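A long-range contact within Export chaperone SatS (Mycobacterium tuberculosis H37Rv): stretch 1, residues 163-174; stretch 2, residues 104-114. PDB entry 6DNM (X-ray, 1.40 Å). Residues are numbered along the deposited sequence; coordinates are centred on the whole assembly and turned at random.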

ATOM      1  N   GLY A 163      17.598   7.340 -20.891  1.00 26.12           N
ATOM      2  CA  GLY A 163      17.201   6.157 -21.628  1.00 27.98           C
ATOM      3  C   GLY A 163      15.697   6.071 -21.785  1.00 29.22           C
ATOM      4  O   GLY A 163      15.056   5.201 -21.188  1.00 30.54           O
ATOM      5  N   LYS A 164      15.122   6.967 -22.576  1.00 29.33           N
ATOM      6  CA  LYS A 164      13.665   7.085 -22.623  1.00 27.73           C
ATOM      7  C   LYS A 164      13.045   5.946 -23.427  1.00 24.70           C
ATOM      8  O   LYS A 164      13.365   5.786 -24.611  1.00 25.84           O
ATOM      9  CB  LYS A 164      13.247   8.428 -23.208  1.00 29.94           C
ATOM     10  CG  LYS A 164      11.744   8.574 -23.368  1.00 31.84           C
ATOM     11  CD  LYS A 164      11.376   9.877 -24.053  1.00 33.77           C
ATOM     12  CE  LYS A 164      10.142  10.502 -23.431  1.00 35.97           C
ATOM     13  NZ  LYS A 164      10.137  11.985 -23.611  1.00 37.43           N
ATOM     14  N   PRO A 165      12.168   5.146 -22.831  1.00 21.69           N
ATOM     15  CA  PRO A 165      11.463   4.119 -23.608  1.00 20.28           C
ATOM     16  C   PRO A 165      10.622   4.772 -24.690  1.00 20.22           C
ATOM     17  O   PRO A 165      10.051   5.845 -24.490  1.00 20.26           O
ATOM     18  CB  PRO A 165      10.577   3.438 -22.557  1.00 21.54           C
ATOM     19  CG  PRO A 165      11.241   3.719 -21.258  1.00 22.28           C
ATOM     20  CD  PRO A 165      11.833   5.089 -21.399  1.00 22.44           C
ATOM     21  N   THR A 166      10.547   4.112 -25.840  1.00 20.98           N
ATOM     22  CA  THR A 166       9.921   4.680 -27.024  1.00 21.37           C
ATOM     23  C   THR A 166       8.605   3.975 -27.338  1.00 19.29           C
ATOM     24  O   THR A 166       8.426   2.786 -27.054  1.00 18.88           O
ATOM     25  CB  THR A 166      10.867   4.589 -28.228  1.00 24.10           C
ATOM     26  OG1 THR A 166      11.429   3.275 -28.295  1.00 26.56           O
ATOM     27  CG2 THR A 166      12.004   5.592 -28.073  1.00 25.77           C
ATOM     28  N   ALA A 167       7.680   4.726 -27.932  1.00 18.85           N
ATOM     29  CA  ALA A 167       6.346   4.219 -28.217  1.00 18.63           C
ATOM     30  C   ALA A 167       6.400   3.091 -29.248  1.00 17.98           C
ATOM     31  O   ALA A 167       7.308   3.043 -30.085  1.00 19.79           O
ATOM     32  CB  ALA A 167       5.482   5.347 -28.771  1.00 19.51           C
ATOM     33  N   PRO A 168       5.424   2.168 -29.222  1.00 16.70           N
ATOM     34  CA  PRO A 168       4.300   2.130 -28.279  1.00 16.72           C
ATOM     35  C   PRO A 168       4.659   1.511 -26.938  1.00 15.56           C
ATOM     36  O   PRO A 168       5.714   0.887 -26.778  1.00 15.78           O
ATOM     37  CB  PRO A 168       3.272   1.261 -29.000  1.00 19.70           C
ATOM     38  CG  PRO A 168       4.073   0.361 -29.828  1.00 19.11           C
ATOM     39  CD  PRO A 168       5.291   1.134 -30.265  1.00 17.91           C
ATOM     40  N   TYR A 169       3.754   1.677 -25.978  1.00 16.27           N
ATOM     41  CA  TYR A 169       3.961   1.236 -24.605  1.00 16.54           C
ATOM     42  C   TYR A 169       3.059   0.065 -24.244  1.00 14.92           C
ATOM     43  O   TYR A 169       2.828  -0.203 -23.058  1.00 15.43           O
ATOM     44  CB  TYR A 169       3.784   2.420 -23.655  1.00 18.37           C
ATOM     45  CG  TYR A 169       4.659   3.582 -24.077  1.00 19.04           C
ATOM     46  CD1 TYR A 169       6.018   3.581 -23.796  1.00 20.82           C
ATOM     47  CD2 TYR A 169       4.140   4.659 -24.788  1.00 20.47           C
ATOM     48  CE1 TYR A 169       6.837   4.623 -24.190  1.00 21.26           C
ATOM     49  CE2 TYR A 169       4.958   5.713 -25.190  1.00 21.04           C
ATOM     50  CZ  TYR A 169       6.305   5.689 -24.881  1.00 22.14           C
ATOM     51  OH  TYR A 169       7.134   6.722 -25.263  1.00 25.01           O
ATOM     52  N   ALA A 170       2.576  -0.655 -25.260  1.00 14.94           N
ATOM     53  CA  ALA A 170       1.601  -1.721 -25.047  1.00 14.61           C
ATOM     54  C   ALA A 170       2.135  -2.810 -24.127  1.00 14.92           C
ATOM     55  O   ALA A 170       1.387  -3.358 -23.311  1.00 16.07           O
ATOM     56  CB  ALA A 170       1.178  -2.330 -26.383  1.00 15.25           C
ATOM     57  N   ALA A 171       3.418  -3.152 -24.252  1.00 14.43           N
ATOM     58  CA  ALA A 171       3.973  -4.211 -23.414  1.00 15.90           C
ATOM     59  C   ALA A 171       3.977  -3.798 -21.947  1.00 14.67           C
ATOM     60  O   ALA A 171       3.550  -4.565 -21.071  1.00 16.16           O
ATOM     61  CB  ALA A 171       5.373  -4.574 -23.891  1.00 18.17           C
ATOM     62  N   ALA A 172       4.425  -2.570 -21.661  1.00 14.00           N
ATOM     63  CA  ALA A 172       4.427  -2.091 -20.282  1.00 13.80           C
ATOM     64  C   ALA A 172       3.014  -2.062 -19.708  1.00 13.98           C
ATOM     65  O   ALA A 172       2.808  -2.414 -18.542  1.00 14.76           O
ATOM     66  CB  ALA A 172       5.069  -0.706 -20.215  1.00 14.82           C
ATOM     67  N   VAL A 173       2.029  -1.667 -20.522  1.00 15.76           N
ATOM     68  CA  VAL A 173       0.633  -1.646 -20.077  1.00 15.99           C
ATOM     69  C   VAL A 173       0.163  -3.042 -19.694  1.00 15.64           C
ATOM     70  O   VAL A 173      -0.455  -3.241 -18.638  1.00 16.35           O
ATOM     71  CB  VAL A 173      -0.257  -1.031 -21.169  1.00 16.98           C
ATOM     72  CG1 VAL A 173      -1.742  -1.268 -20.856  1.00 18.72           C
ATOM     73  CG2 VAL A 173       0.056   0.433 -21.302  1.00 17.28           C
ATOM     74  N   ARG A 174       0.412  -4.022 -20.567  1.00 16.42           N
ATOM     75  CA  ARG A 174       0.031  -5.402 -20.283  1.00 18.55           C
ATOM     76  C   ARG A 174       0.654  -5.879 -18.980  1.00 16.56           C
ATOM     77  O   ARG A 174      -0.016  -6.513 -18.154  1.00 17.69           O
ATOM     78  CB  ARG A 174       0.490  -6.288 -21.440  1.00 23.30           C
ATOM     79  CG  ARG A 174      -0.288  -7.573 -21.628  1.00 30.66           C
ATOM     80  CD  ARG A 174       0.228  -8.704 -20.743  1.00 35.77           C
ATOM     81  NE  ARG A 174       1.596  -9.124 -21.044  1.00 39.27           N
ATOM     82  CZ  ARG A 174       2.478  -9.481 -20.115  1.00 40.81           C
ATOM     83  NH1 ARG A 174       3.704  -9.851 -20.463  1.00 41.00           N
ATOM     84  NH2 ARG A 174       2.130  -9.470 -18.833  1.00 41.61           N
TER
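Stretch 2 104-114: LVDDFADGPDA

When two helices pack nearly antiparallel and one of them ends beside the start of the other, an aromatic side chain at the junction can lie directly against backbone where a glycine leaves it bare. The contact between residues 104-114 and 163-174 of SatS is a compact example, burying 447 Å² over both sides. Stretch 2 begins as a helix from Leu104, turns at Gly111 and closes with a 3-10 segment, Pro112 to Ala114. Its helix runs at 163° to the helix that starts at Ala170, with the axes 8.3 Å apart at closest approach, so advancing along stretch 2 means moving back along stretch 1.

The first residue to make contact is Val105, whose CG2 lies 4.3 Å from CG1 of Val173. Leu104 is out of reach, and Asp106 and Asp107 point away, leaving the next turn to Phe108. Its CB is 4.1 Å from Val173 CG2, but the ring leads away from stretch 1; its carbonyl O, 3.2 Å from Tyr169 CB, makes the closer approach. Ala109 marks the tightest backbone register, with Ala109 CA 5.4 Å from Tyr169 CA. Although its CA-to-CB bond points away overall, CB still touches Val173 CG2 at 3.7 Å. A water joins the two backbones here, donating to Ala109 O (2.9 Å) and accepting from Tyr169 N (2.8 Å), the N-cap residue of the second helix.

Past Asp110, the chain leaves helical geometry at Gly111, with phi 100° and psi 175°. These angles alone call for glycine, since a CB would be jammed against the preceding carbonyl; it would also fall 2.7 Å from Tyr169 CE2. Without one, Gly111 CA can settle over a face of the tyrosine ring in a CH-pi contact, 3.5 Å from the centroid and 17° off the normal. The ring is held from its own side as well: Tyr169 OH donates to Pro165 O at 3.1 Å, tying the aromatic group to the loop before it.

Pro112 then packs toward this same loop. Its CD is 3.7 Å from Tyr169 CE1, its CG is 4.4 Å from Pro165 CD, and CG also lies 4.0 Å from Lys164 CE. The lysine chain thus passes the proline before its charged end meets Asp113: Lys164 NZ donates to Asp113 OD1 at 2.7 Å in a hydrogen-bonded salt bridge. The sequence of partners, from Val173 through Tyr169 to Lys164, carries the antiparallel order beyond the helices themselves.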

ATOM      1  N   LEU A 104      -2.832   4.958 -13.394  1.00 16.39           N
ATOM      2  CA  LEU A 104      -1.510   4.582 -13.882  1.00 16.51           C
ATOM      3  C   LEU A 104      -1.605   3.729 -15.141  1.00 16.35           C
ATOM      4  O   LEU A 104      -0.796   3.883 -16.063  1.00 17.56           O
ATOM      5  CB  LEU A 104      -0.723   3.849 -12.797  1.00 16.27           C
ATOM      6  CG  LEU A 104      -0.234   4.711 -11.627  1.00 17.08           C
ATOM      7  CD1 LEU A 104       0.396   3.839 -10.561  1.00 19.03           C
ATOM      8  CD2 LEU A 104       0.740   5.783 -12.099  1.00 18.18           C
ATOM      9  N   VAL A 105      -2.606   2.846 -15.212  1.00 16.20           N
ATOM     10  CA  VAL A 105      -2.757   1.992 -16.390  1.00 17.49           C
ATOM     11  C   VAL A 105      -2.959   2.830 -17.648  1.00 18.28           C
ATOM     12  O   VAL A 105      -2.454   2.495 -18.728  1.00 20.43           O
ATOM     13  CB  VAL A 105      -3.882   0.959 -16.176  1.00 18.84           C
ATOM     14  CG1 VAL A 105      -5.243   1.642 -16.021  1.00 19.61           C
ATOM     15  CG2 VAL A 105      -3.902  -0.051 -17.316  1.00 19.99           C
ATOM     16  N   ASP A 106      -3.696   3.931 -17.531  1.00 18.18           N
ATOM     17  CA  ASP A 106      -3.922   4.818 -18.668  1.00 19.48           C
ATOM     18  C   ASP A 106      -2.682   5.649 -18.964  1.00 19.18           C
ATOM     19  O   ASP A 106      -2.331   5.848 -20.131  1.00 21.84           O
ATOM     20  CB  ASP A 106      -5.139   5.708 -18.402  1.00 21.35           C
ATOM     21  CG  ASP A 106      -6.393   4.902 -18.132  1.00 24.63           C
ATOM     22  OD1 ASP A 106      -6.969   5.046 -17.034  1.00 26.89           O
ATOM     23  OD2 ASP A 106      -6.783   4.103 -19.010  1.00 26.93           O
ATOM     24  N   ASP A 107      -1.979   6.093 -17.917  1.00 18.78           N
ATOM     25  CA  ASP A 107      -0.799   6.928 -18.123  1.00 18.13           C
ATOM     26  C   ASP A 107       0.341   6.150 -18.775  1.00 17.92           C
ATOM     27  O   ASP A 107       1.031   6.680 -19.652  1.00 18.44           O
ATOM     28  CB  ASP A 107      -0.352   7.558 -16.807  1.00 19.74           C
ATOM     29  CG  ASP A 107      -1.373   8.533 -16.261  1.00 20.97           C
ATOM     30  OD1 ASP A 107      -2.176   9.050 -17.066  1.00 21.14           O
ATOM     31  OD2 ASP A 107      -1.383   8.785 -15.033  1.00 21.95           O
ATOM     32  N   PHE A 108       0.573   4.903 -18.349  1.00 17.09           N
ATOM     33  CA  PHE A 108       1.622   4.097 -18.973  1.00 16.25           C
ATOM     34  C   PHE A 108       1.391   3.962 -20.473  1.00 16.94           C
ATOM     35  O   PHE A 108       2.348   3.944 -21.257  1.00 17.40           O
ATOM     36  CB  PHE A 108       1.691   2.713 -18.326  1.00 16.05           C
ATOM     37  CG  PHE A 108       2.335   2.701 -16.963  1.00 16.75           C
ATOM     38  CD1 PHE A 108       3.559   3.317 -16.743  1.00 18.06           C
ATOM     39  CD2 PHE A 108       1.721   2.055 -15.907  1.00 17.17           C
ATOM     40  CE1 PHE A 108       4.149   3.306 -15.479  1.00 18.91           C
ATOM     41  CE2 PHE A 108       2.305   2.030 -14.656  1.00 17.05           C
ATOM     42  CZ  PHE A 108       3.521   2.657 -14.441  1.00 17.21           C
ATOM     43  N   ALA A 109       0.123   3.876 -20.892  1.00 17.98           N
ATOM     44  CA  ALA A 109      -0.187   3.730 -22.309  1.00 19.37           C
ATOM     45  C   ALA A 109       0.229   4.948 -23.117  1.00 20.18           C
ATOM     46  O   ALA A 109       0.473   4.823 -24.323  1.00 20.26           O
ATOM     47  CB  ALA A 109      -1.680   3.452 -22.500  1.00 19.98           C
ATOM     48  N   ASP A 110       0.318   6.115 -22.482  1.00 21.64           N
ATOM     49  CA  ASP A 110       0.740   7.344 -23.139  1.00 23.33           C
ATOM     50  C   ASP A 110       2.230   7.622 -22.980  1.00 23.35           C
ATOM     51  O   ASP A 110       2.729   8.611 -23.527  1.00 25.38           O
ATOM     52  CB  ASP A 110      -0.068   8.530 -22.609  1.00 26.64           C
ATOM     53  CG  ASP A 110      -1.511   8.502 -23.063  1.00 31.25           C
ATOM     54  OD1 ASP A 110      -1.779   7.972 -24.163  1.00 33.25           O
ATOM     55  OD2 ASP A 110      -2.373   9.015 -22.319  1.00 33.32           O
ATOM     56  N   GLY A 111       2.952   6.779 -22.248  1.00 22.48           N
ATOM     57  CA  GLY A 111       4.381   6.913 -22.138  1.00 22.34           C
ATOM     58  C   GLY A 111       4.832   7.577 -20.858  1.00 21.96           C
ATOM     59  O   GLY A 111       4.028   8.062 -20.048  1.00 21.81           O
ATOM     60  N   PRO A 112       6.150   7.621 -20.662  1.00 22.52           N
ATOM     61  CA  PRO A 112       6.683   8.121 -19.386  1.00 23.92           C
ATOM     62  C   PRO A 112       6.266   9.541 -19.062  1.00 25.64           C
ATOM     63  O   PRO A 112       6.066   9.856 -17.884  1.00 24.91           O
ATOM     64  CB  PRO A 112       8.206   7.992 -19.552  1.00 24.53           C
ATOM     65  CG  PRO A 112       8.432   7.855 -21.023  1.00 24.11           C
ATOM     66  CD  PRO A 112       7.211   7.211 -21.597  1.00 23.36           C
ATOM     67  N   ASP A 113       6.109  10.409 -20.062  1.00 27.24           N
ATOM     68  CA  ASP A 113       5.794  11.802 -19.765  1.00 30.22           C
ATOM     69  C   ASP A 113       4.369  11.994 -19.262  1.00 28.68           C
ATOM     70  O   ASP A 113       4.064  13.050 -18.694  1.00 29.97           O
ATOM     71  CB  ASP A 113       6.082  12.695 -20.975  1.00 34.30           C
ATOM     72  CG  ASP A 113       7.483  12.495 -21.523  1.00 37.24           C
ATOM     73  OD1 ASP A 113       7.667  12.607 -22.753  1.00 39.77           O
ATOM     74  OD2 ASP A 113       8.401  12.220 -20.721  1.00 38.08           O
ATOM     75  N   ALA A 114       3.494  11.004 -19.447  1.00 26.18           N
ATOM     76  CA  ALA A 114       2.145  11.057 -18.900  1.00 25.23           C
ATOM     77  C   ALA A 114       2.063  10.556 -17.464  1.00 23.37           C
ATOM     78  O   ALA A 114       1.026  10.745 -16.816  1.00 24.09           O
ATOM     79  CB  ALA A 114       1.182  10.238 -19.765  1.00 26.12           C
TER
HETATM   80  O   HOH W   1       1.267   2.896 -26.278  1.00 25.77           O